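Side-chain contacts in AmbC (Sorangium cellulosum, PDB 5O15), which probably catalyses both dehydration and oxygen-heterocycle formation on a polyketide intermediate in ambruticin biosynthesis, as a domain of double-hotdog fold: residues 39-42 and 43-46; 171-175 and 176-180; 213-216 and 217-221; 276-279 and 280-284. One frame throughout, in Å; residues are numbered along the deposited sequence.

Interaction 1 of 4, residues 39-42 and 43-46; sequences RLST and VEHA
Through its hydroxyl and its carbonyl oxygen Ser41 takes the backbone N-H groups of Val43, Glu44 and His45. The hydroxyl OG accepts the N-H of Glu44, with OG to N at 3.1 Å and an almost straight 168° at the hydrogen. The N-H of Val43 reaches the same OG from 3.0 Å at its N, but this bond is bent and weak. A chi1 of 166° sets OG opposite the Ser41 nitrogen and beside its carbonyl carbon, facing the amides that follow. The Ser41 carbonyl is used too: its O lies 2.9 Å from His45 N in a hydrogen bond. Hydroxyl and carbonyl of one residue taking successive N-H groups make an ST motif, which here turns the chain as strand 34-41 of the hotdog fold ends. Thr42, at the bend, directs OG1 to the carbonyl oxygens of Pro92 and Gly95. Glu44 doubles back over the serine, its CD 3.7 Å from Ser41 CB. The carboxylate thereby approaches Arg39 across the serine, the two side chains crossing at about a right angle. OE2 of Glu44 stands at the edge of the guanidinium, in its plane, yet 3.6 Å from Arg39 NH1, a long salt bridge with the two planes 48° apart. A water donates to Arg39 O, accepts from Ser41 N and donates weakly to Glu44 OE1, so the acid is also tied to the strand through solvent. His45 CB rests 3.4 Å from Ser41 O, which lies in the imidazole plane at its edge; ND1 is hydrogen-bonded to Trp47 NE1, and Trp21 meets the ring edge-to-face.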
loop_
_atom_site.group_PDB
_atom_site.type_symbol
_atom_site.label_atom_id
_atom_site.label_comp_id
_atom_site.label_asym_id
_atom_site.label_seq_id
_atom_site.Cartn_x
_atom_site.Cartn_y
_atom_site.Cartn_z
ATOM N N ARG A 39 -8.352 1.117 16.178
ATOM C CA ARG A 39 -7.235 1.759 16.848
ATOM C C ARG A 39 -5.954 1.181 16.280
ATOM O O ARG A 39 -5.846 -0.034 16.091
ATOM C CB ARG A 39 -7.251 1.438 18.344
ATOM C CG ARG A 39 -6.258 2.203 19.188
ATOM C CD ARG A 39 -6.682 2.120 20.653
ATOM N NE ARG A 39 -5.689 2.679 21.566
ATOM C CZ ARG A 39 -4.630 2.019 22.027
ATOM N NH1 ARG A 39 -4.409 0.762 21.657
ATOM N NH2 ARG A 39 -3.783 2.615 22.858
ATOM N N LEU A 40 -4.987 2.047 16.025
ATOM C CA LEU A 40 -3.672 1.644 15.542
ATOM C C LEU A 40 -2.654 2.083 16.585
ATOM O O LEU A 40 -2.367 3.279 16.715
ATOM C CB LEU A 40 -3.420 2.303 14.198
ATOM C CG LEU A 40 -2.427 1.605 13.296
ATOM C CD1 LEU A 40 -2.454 2.243 11.920
ATOM C CD2 LEU A 40 -1.052 1.653 13.907
ATOM N N SER A 41 -2.132 1.124 17.344
ATOM C CA SER A 41 -1.103 1.386 18.346
ATOM C C SER A 41 0.288 1.144 17.774
ATOM O O SER A 41 0.543 0.082 17.202
ATOM C CB SER A 41 -1.278 0.444 19.529
ATOM O OG SER A 41 -0.135 0.457 20.358
ATOM N N THR A 42 1.183 2.119 17.943
ATOM C CA THR A 42 2.565 1.954 17.515
ATOM C C THR A 42 3.396 1.200 18.545
ATOM O O THR A 42 4.583 0.944 18.298
ATOM C CB THR A 42 3.219 3.309 17.190
ATOM O OG1 THR A 42 3.333 4.104 18.385
ATOM C CG2 THR A 42 2.446 4.086 16.092
ATOM N N VAL A 43 2.808 0.854 19.681
ATOM C CA VAL A 43 3.401 -0.120 20.587
ATOM C C VAL A 43 3.112 -1.530 20.097
ATOM O O VAL A 43 4.017 -2.362 19.986
ATOM C CB VAL A 43 2.874 0.102 22.018
ATOM C CG1 VAL A 43 3.523 -0.873 22.980
ATOM C CG2 VAL A 43 3.114 1.545 22.466
ATOM N N GLU A 44 1.849 -1.824 19.778
ATOM C CA GLU A 44 1.501 -3.170 19.328
ATOM C C GLU A 44 2.005 -3.435 17.919
ATOM O O GLU A 44 2.405 -4.563 17.608
ATOM C CB GLU A 44 -0.013 -3.370 19.382
ATOM C CG GLU A 44 -0.655 -3.119 20.754
ATOM C CD GLU A 44 -2.172 -2.966 20.694
ATOM O OE1 GLU A 44 -2.787 -3.349 19.670
ATOM O OE2 GLU A 44 -2.752 -2.446 21.673
ATOM N N HIS A 45 2.030 -2.403 17.080
ATOM C CA HIS A 45 2.461 -2.481 15.690
ATOM C C HIS A 45 3.673 -1.588 15.497
ATOM O O HIS A 45 3.657 -0.677 14.667
ATOM C CB HIS A 45 1.314 -2.095 14.752
ATOM C CG HIS A 45 0.239 -3.118 14.752
ATOM N ND1 HIS A 45 0.274 -4.234 13.947
ATOM C CD2 HIS A 45 -0.845 -3.261 15.549
ATOM C CE1 HIS A 45 -0.757 -5.005 14.223
ATOM N NE2 HIS A 45 -1.444 -4.443 15.204
ATOM N N ALA A 46 4.738 -1.851 16.250
ATOM C CA ALA A 46 5.924 -1.015 16.177
ATOM C C ALA A 46 6.532 -1.014 14.784
ATOM O O ALA A 46 7.211 -0.049 14.426
ATOM C CB ALA A 46 6.962 -1.467 17.209
HETATM O O HOH W 1 -3.503 -1.520 16.989
#

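Interaction 2 of 4, residues 171-175 and 176-180; sequences AWVGP and AFRGV
Val173 O is gripped by two donors. NH1 of Arg178 lies 2.8 Å from it, and a water donates to the same oxygen from 3.2 Å. That water also accepts from Arg178 NH2, with the water oxygen 3.1 Å from NH2 and in the guanidinium plane, so carbonyl, guanidinium and water close a small ring of hydrogen bonds. The arginine bond is serviceable rather than ideal: it makes 148° at the hydrogen, and NH1 stands 55° out of the carbonyl plane, above it. The side chain gets there by bending at chi3 (-85°), which brings the guanidinium back over Gly174, whose O lies off one of its faces toward the rim. NH1 also touches Val173 CG2 at 3.5 Å, while NH2 lies 3.8 Å from Pro175 CD.

Beneath this the backbone makes a short 3-10 turn. Gly174 O accepts from Phe177 N at 3.0 Å, and Pro175 O from Arg178 N at 3.2 Å. Val173 and Phe177 touch through their CB atoms, while the phenyl group leads away to pack on His51 and on Asp215 and Gln219 of helix 211-225. The sequence Gly-Pro-Ala-Phe corresponds to the GPxF portion of the YGPxF motif of polyketide synthase dehydratases, with Val173 at the tyrosine position. Asp50, outside the segment, accepts from Ala176 N through OD2.

Across these two segments the cationic guanidinium thus finds neutral acceptors, a peptide oxygen and a water; it would be expected to polarise the 173 carbonyl, and it ties Arg178 back to the residue before the Gly-Pro step.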
loop_
_atom_site.group_PDB
_atom_site.type_symbol
_atom_site.label_atom_id
_atom_site.label_comp_id
_atom_site.label_asym_id
_atom_site.label_seq_id
_atom_site.Cartn_x
_atom_site.Cartn_y
_atom_site.Cartn_z
ATOM N N ALA A 171 18.822 5.400 3.516
ATOM C CA ALA A 171 19.191 6.304 4.593
ATOM C C ALA A 171 18.173 6.339 5.713
ATOM O O ALA A 171 18.475 6.856 6.791
ATOM C CB ALA A 171 19.416 7.711 4.059
ATOM N N TRP A 172 16.952 5.831 5.466
ATOM C CA TRP A 172 15.828 6.171 6.322
ATOM C C TRP A 172 15.087 4.979 6.904
ATOM O O TRP A 172 14.733 4.997 8.081
ATOM C CB TRP A 172 14.852 7.034 5.526
ATOM C CG TRP A 172 15.413 8.323 5.044
ATOM C CD1 TRP A 172 15.632 8.670 3.761
ATOM C CD2 TRP A 172 15.855 9.416 5.844
ATOM N NE1 TRP A 172 16.163 9.928 3.695
ATOM C CE2 TRP A 172 16.300 10.414 4.965
ATOM C CE3 TRP A 172 15.899 9.657 7.222
ATOM C CZ2 TRP A 172 16.759 11.654 5.409
ATOM C CZ3 TRP A 172 16.372 10.891 7.666
ATOM C CH2 TRP A 172 16.794 11.864 6.755
ATOM N N VAL A 173 14.708 4.006 6.085
ATOM C CA VAL A 173 13.692 3.074 6.543
ATOM C C VAL A 173 14.297 2.028 7.467
ATOM O O VAL A 173 15.503 1.726 7.453
ATOM C CB VAL A 173 12.953 2.408 5.388
ATOM C CG1 VAL A 173 12.370 3.413 4.452
ATOM C CG2 VAL A 173 13.787 1.424 4.653
ATOM N N GLY A 174 13.436 1.476 8.306
ATOM C CA GLY A 174 13.793 0.397 9.177
ATOM C C GLY A 174 13.514 -0.957 8.570
ATOM O O GLY A 174 13.044 -1.085 7.433
ATOM N N PRO A 175 13.833 -2.015 9.327
ATOM C CA PRO A 175 13.842 -3.368 8.747
ATOM C C PRO A 175 12.527 -3.838 8.151
ATOM O O PRO A 175 12.528 -4.621 7.203
ATOM C CB PRO A 175 14.222 -4.240 9.953
ATOM C CG PRO A 175 14.934 -3.360 10.864
ATOM C CD PRO A 175 14.417 -1.988 10.684
ATOM N N ALA A 176 11.378 -3.400 8.674
ATOM C CA ALA A 176 10.106 -3.896 8.143
ATOM C C ALA A 176 9.890 -3.467 6.698
ATOM O O ALA A 176 9.090 -4.089 5.988
ATOM C CB ALA A 176 8.929 -3.421 8.995
ATOM N N PHE A 177 10.581 -2.421 6.250
ATOM C CA PHE A 177 10.424 -1.853 4.914
ATOM C C PHE A 177 11.625 -2.154 4.033
ATOM O O PHE A 177 11.936 -1.387 3.120
ATOM C CB PHE A 177 10.032 -0.376 4.978
ATOM C CG PHE A 177 8.673 -0.233 5.542
ATOM C CD1 PHE A 177 7.555 -0.317 4.731
ATOM C CD2 PHE A 177 8.473 -0.127 6.907
ATOM C CE1 PHE A 177 6.274 -0.263 5.274
ATOM C CE2 PHE A 177 7.218 -0.103 7.451
ATOM C CZ PHE A 177 6.125 -0.144 6.626
ATOM N N ARG A 178 12.233 -3.317 4.258
ATOM C CA ARG A 178 13.223 -3.901 3.351
ATOM C C ARG A 178 12.693 -5.279 2.981
ATOM O O ARG A 178 13.142 -6.288 3.527
ATOM C CB ARG A 178 14.621 -3.962 3.988
ATOM C CG ARG A 178 15.343 -2.630 3.935
ATOM C CD ARG A 178 16.828 -2.715 4.378
ATOM N NE ARG A 178 16.901 -2.608 5.814
ATOM C CZ ARG A 178 16.821 -1.466 6.491
ATOM N NH1 ARG A 178 16.636 -0.327 5.844
ATOM N NH2 ARG A 178 16.898 -1.461 7.822
ATOM N N GLY A 179 11.693 -5.312 2.092
ATOM C CA GLY A 179 10.962 -6.528 1.835
ATOM C C GLY A 179 11.183 -7.130 0.475
ATOM O O GLY A 179 10.382 -7.983 0.067
ATOM N N VAL A 180 12.210 -6.724 -0.247
ATOM C CA VAL A 180 12.491 -7.241 -1.580
ATOM C C VAL A 180 13.719 -8.136 -1.492
ATOM O O VAL A 180 14.828 -7.666 -1.198
ATOM C CB VAL A 180 12.743 -6.122 -2.591
ATOM C CG1 VAL A 180 12.884 -6.708 -3.997
ATOM C CG2 VAL A 180 11.615 -5.124 -2.585
HETATM O O HOH W 2 17.352 0.758 9.928
#

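Interaction 3 of 4, residues 213-216 and 217-221; sequences LLDA and ALQAL
Gln219 and Asp215, one helical turn apart, are joined twice. One link is between side chains: NE2 of Gln219 lies 2.9 Å from OD2 of Asp215, with a practically straight 177° at the hydrogen. The carboxylate oxygen is met on its anti side, and it lies in the amide plane, although the two flat groups are turned 52° from each other. The backbone adds a second bond, Gln219 N to Asp215 O, also at 2.9 Å. A chi1 of -169° turns the Asp215 carboxyl group to the glutamine, which it crosses at about a right angle. Packing is close beneath the amide, where Gln219 CD sits 3.6 Å from Ala216 CA. Its OE1 accepts from Gly179 N, which fixes which way round the amide lies. Ala216 and Ala217 turn to Leu194 of strand 189-195. The other carboxylate oxygen is held more loosely: within the helix segment OD1 meets Leu218 CD1 at 3.8 Å, and Asp215, the one partly exposed residue amid buried neighbours, also packs on Thr62 of helix 61-75. The spacing of the pair is that of the DxxxQ motif of polyketide synthase dehydratases, whose aspartate in relatives is catalytic, carried on the central helix of the second hotdog.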
loop_
_atom_site.group_PDB
_atom_site.type_symbol
_atom_site.label_atom_id
_atom_site.label_comp_id
_atom_site.label_asym_id
_atom_site.label_seq_id
_atom_site.Cartn_x
_atom_site.Cartn_y
_atom_site.Cartn_z
ATOM N N LEU A 213 4.085 -5.649 2.971
ATOM C CA LEU A 213 4.266 -6.545 1.847
ATOM C C LEU A 213 3.846 -5.876 0.543
ATOM O O LEU A 213 4.583 -5.919 -0.447
ATOM C CB LEU A 213 3.528 -7.854 2.130
ATOM C CG LEU A 213 3.690 -8.970 1.123
ATOM C CD1 LEU A 213 5.160 -9.371 0.944
ATOM C CD2 LEU A 213 2.901 -10.141 1.566
ATOM N N LEU A 214 2.696 -5.165 0.535
ATOM C CA LEU A 214 2.381 -4.392 -0.654
ATOM C C LEU A 214 3.422 -3.288 -0.870
ATOM O O LEU A 214 3.822 -3.025 -2.008
ATOM C CB LEU A 214 0.961 -3.834 -0.567
ATOM C CG LEU A 214 0.535 -3.010 -1.787
ATOM C CD1 LEU A 214 0.583 -3.858 -3.067
ATOM C CD2 LEU A 214 -0.895 -2.438 -1.597
ATOM N N ASP A 215 3.909 -2.671 0.205
ATOM C CA ASP A 215 4.935 -1.647 0.042
ATOM C C ASP A 215 6.216 -2.203 -0.582
ATOM O O ASP A 215 6.921 -1.484 -1.298
ATOM C CB ASP A 215 5.253 -0.977 1.367
ATOM C CG ASP A 215 6.097 0.248 1.181
ATOM O OD1 ASP A 215 5.542 1.292 0.781
ATOM O OD2 ASP A 215 7.320 0.190 1.422
ATOM N N ALA A 216 6.499 -3.487 -0.370
ATOM C CA ALA A 216 7.683 -4.088 -0.982
ATOM C C ALA A 216 7.603 -4.083 -2.499
ATOM O O ALA A 216 8.636 -3.994 -3.170
ATOM C CB ALA A 216 7.906 -5.485 -0.403
ATOM N N ALA A 217 6.397 -4.188 -3.075
ATOM C CA ALA A 217 6.295 -4.043 -4.517
ATOM C C ALA A 217 6.723 -2.651 -4.963
ATOM O O ALA A 217 7.384 -2.491 -6.004
ATOM C CB ALA A 217 4.888 -4.359 -4.986
ATOM N N LEU A 218 6.347 -1.629 -4.183
ATOM C CA LEU A 218 6.795 -0.266 -4.454
ATOM C C LEU A 218 8.305 -0.131 -4.283
ATOM O O LEU A 218 8.959 0.554 -5.077
ATOM C CB LEU A 218 6.077 0.725 -3.535
ATOM C CG LEU A 218 4.549 0.673 -3.537
ATOM C CD1 LEU A 218 4.027 1.761 -2.622
ATOM C CD2 LEU A 218 4.027 0.782 -4.947
ATOM N N GLN A 219 8.873 -0.764 -3.250
ATOM C CA GLN A 219 10.325 -0.745 -3.067
ATOM C C GLN A 219 11.026 -1.313 -4.295
ATOM O O GLN A 219 12.062 -0.795 -4.719
ATOM C CB GLN A 219 10.707 -1.562 -1.835
ATOM C CG GLN A 219 10.233 -1.007 -0.501
ATOM C CD GLN A 219 10.188 -2.081 0.553
ATOM O OE1 GLN A 219 11.029 -2.987 0.550
ATOM N NE2 GLN A 219 9.191 -2.016 1.445
ATOM N N ALA A 220 10.500 -2.413 -4.847
ATOM C CA ALA A 220 11.143 -3.023 -6.006
ATOM C C ALA A 220 11.132 -2.064 -7.181
ATOM O O ALA A 220 12.141 -1.916 -7.887
ATOM C CB ALA A 220 10.425 -4.325 -6.359
ATOM N N LEU A 221 9.990 -1.415 -7.415
ATOM C CA LEU A 221 9.891 -0.415 -8.455
ATOM C C LEU A 221 10.883 0.725 -8.241
ATOM O O LEU A 221 11.584 1.140 -9.167
ATOM C CB LEU A 221 8.466 0.110 -8.470
ATOM C CG LEU A 221 8.241 1.294 -9.388
ATOM C CD1 LEU A 221 8.571 0.915 -10.823
ATOM C CD2 LEU A 221 6.833 1.744 -9.303
#

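Interaction 4 of 4, residues 276-279 and 280-284; sequences LADA and QGQPV
Strands 269-277 and 283-295 run antiparallel here, with Ala277 and Pro283 forming a non-hydrogen-bonded pair whose CA atoms are 4.5 Å apart. Backbone bonds flank it: Val284 N to Leu276 O at 2.9 Å, and Asp278 N to Gln282 O at 2.8 Å. A type I turn from Asp278 to Gly281 closes the hairpin, Gly281 N lying 3.0 Å from Asp278 O. With Gly281 at a positive phi of 84° and Gln282 pairing back to Asp278, this is the type I turn with a G1 beta bulge.

Asp278 reinforces the turn from its side chain. OD1 accepts from Gln280 N at 2.8 Å, an Asx turn, and from Gln282 N at 2.9 Å. The donors arrive from opposite faces of the carboxylate plane, and a chi1 of 72° swings CG in over the Asp278 backbone and so brings OD1 to the turn. OD2 takes hydrogen bonds from two waters, one leading to Gln280 OE1 and the other to Pro283 O. On the strand side, Val284 CG2 packs 3.6 Å from Asp278 CB.

Gln282 runs alongside the aspartate, and its OE1 binds a glycerol, probably from the crystallisation liquor. Toward the core, Leu276 and Val284 both lie on Leu255 of strand 254-261, the strand beside 269-277, whereas Ala277 packs on Thr145, whose hydroxyl bonds Gly281 O.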
loop_
_atom_site.group_PDB
_atom_site.type_symbol
_atom_site.label_atom_id
_atom_site.label_comp_id
_atom_site.label_asym_id
_atom_site.label_seq_id
_atom_site.Cartn_x
_atom_site.Cartn_y
_atom_site.Cartn_z
ATOM N N LEU A 276 0.337 -9.736 -7.965
ATOM C CA LEU A 276 0.976 -10.538 -6.926
ATOM C C LEU A 276 0.483 -11.971 -6.993
ATOM O O LEU A 276 -0.720 -12.217 -7.122
ATOM C CB LEU A 276 0.668 -9.942 -5.550
ATOM C CG LEU A 276 1.063 -8.475 -5.385
ATOM C CD1 LEU A 276 0.607 -7.915 -4.059
ATOM C CD2 LEU A 276 2.570 -8.277 -5.525
ATOM N N ALA A 277 1.423 -12.905 -6.874
ATOM C CA ALA A 277 1.170 -14.328 -6.908
ATOM C C ALA A 277 1.740 -15.008 -5.672
ATOM O O ALA A 277 2.806 -14.637 -5.172
ATOM C CB ALA A 277 1.791 -14.943 -8.166
ATOM N N ASP A 278 1.043 -16.039 -5.216
ATOM C CA ASP A 278 1.492 -16.838 -4.088
ATOM C C ASP A 278 2.559 -17.841 -4.494
ATOM O O ASP A 278 2.928 -17.962 -5.662
ATOM C CB ASP A 278 0.319 -17.498 -3.357
ATOM C CG ASP A 278 -0.341 -18.646 -4.120
ATOM O OD1 ASP A 278 0.275 -19.257 -5.015
ATOM O OD2 ASP A 278 -1.521 -18.927 -3.753
ATOM N N ALA A 279 3.060 -18.569 -3.493
ATOM C CA ALA A 279 4.162 -19.515 -3.679
ATOM C C ALA A 279 3.814 -20.674 -4.586
ATOM O O ALA A 279 4.729 -21.350 -5.058
ATOM C CB ALA A 279 4.610 -20.036 -2.317
ATOM N N GLN A 280 2.530 -20.921 -4.823
ATOM C CA GLN A 280 2.033 -21.974 -5.683
ATOM C C GLN A 280 1.682 -21.449 -7.068
ATOM O O GLN A 280 1.091 -22.176 -7.861
ATOM C CB GLN A 280 0.754 -22.551 -5.043
ATOM C CG GLN A 280 0.988 -23.241 -3.740
ATOM C CD GLN A 280 -0.163 -24.138 -3.404
ATOM O OE1 GLN A 280 -1.353 -23.876 -3.743
ATOM N NE2 GLN A 280 0.180 -25.268 -2.812
ATOM N N GLY A 281 2.028 -20.203 -7.367
ATOM C CA GLY A 281 1.819 -19.613 -8.667
ATOM C C GLY A 281 0.428 -19.038 -8.875
ATOM O O GLY A 281 0.084 -18.709 -10.012
ATOM N N GLN A 282 -0.384 -18.931 -7.829
ATOM C CA GLN A 282 -1.768 -18.534 -7.973
ATOM C C GLN A 282 -1.967 -17.065 -7.596
ATOM O O GLN A 282 -1.240 -16.505 -6.775
ATOM C CB GLN A 282 -2.647 -19.429 -7.089
ATOM C CG GLN A 282 -2.656 -20.902 -7.491
ATOM C CD GLN A 282 -3.450 -21.176 -8.734
ATOM O OE1 GLN A 282 -3.686 -20.272 -9.523
ATOM N NE2 GLN A 282 -3.878 -22.416 -8.925
ATOM N N PRO A 283 -3.009 -16.416 -8.128
ATOM C CA PRO A 283 -3.198 -14.991 -7.869
ATOM C C PRO A 283 -3.473 -14.724 -6.404
ATOM O O PRO A 283 -4.279 -15.404 -5.765
ATOM C CB PRO A 283 -4.399 -14.610 -8.752
ATOM C CG PRO A 283 -4.564 -15.701 -9.704
ATOM C CD PRO A 283 -3.918 -16.927 -9.168
ATOM N N VAL A 284 -2.876 -13.652 -5.900
ATOM C CA VAL A 284 -3.169 -13.111 -4.578
ATOM C C VAL A 284 -3.858 -11.763 -4.647
ATOM O O VAL A 284 -4.833 -11.532 -3.935
ATOM C CB VAL A 284 -1.905 -13.029 -3.694
ATOM C CG1 VAL A 284 -2.155 -12.220 -2.436
ATOM C CG2 VAL A 284 -1.427 -14.402 -3.362
HETATM O O HOH W 3 -2.738 -21.331 -3.960
HETATM O O HOH W 4 -3.737 -17.439 -3.690
#

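Interactions 2 and 3 meet directly, their centres 10 Å apart: besides the amide bond to Gly179, Val180 CG2 lies 3.2 Å from Ala216 O, and Phe177 CD1 is 3.4 Å from Asp215 OD2. The GPxF loop thus packs against the DxxxQ helix. His51, beside this junction, belongs to the HxxxGxxxxP sequence; in related dehydratases such a histidine and aspartate form the active site. Interaction 4 touches interaction 3 more lightly, through Leu214 CD1 and Leu276 CD1 at 4.2 Å. Interaction 1 belongs to the first hotdog; its nearest atoms are about 7 Å from interaction 2, and its centre is 29 Å from that of interaction 4.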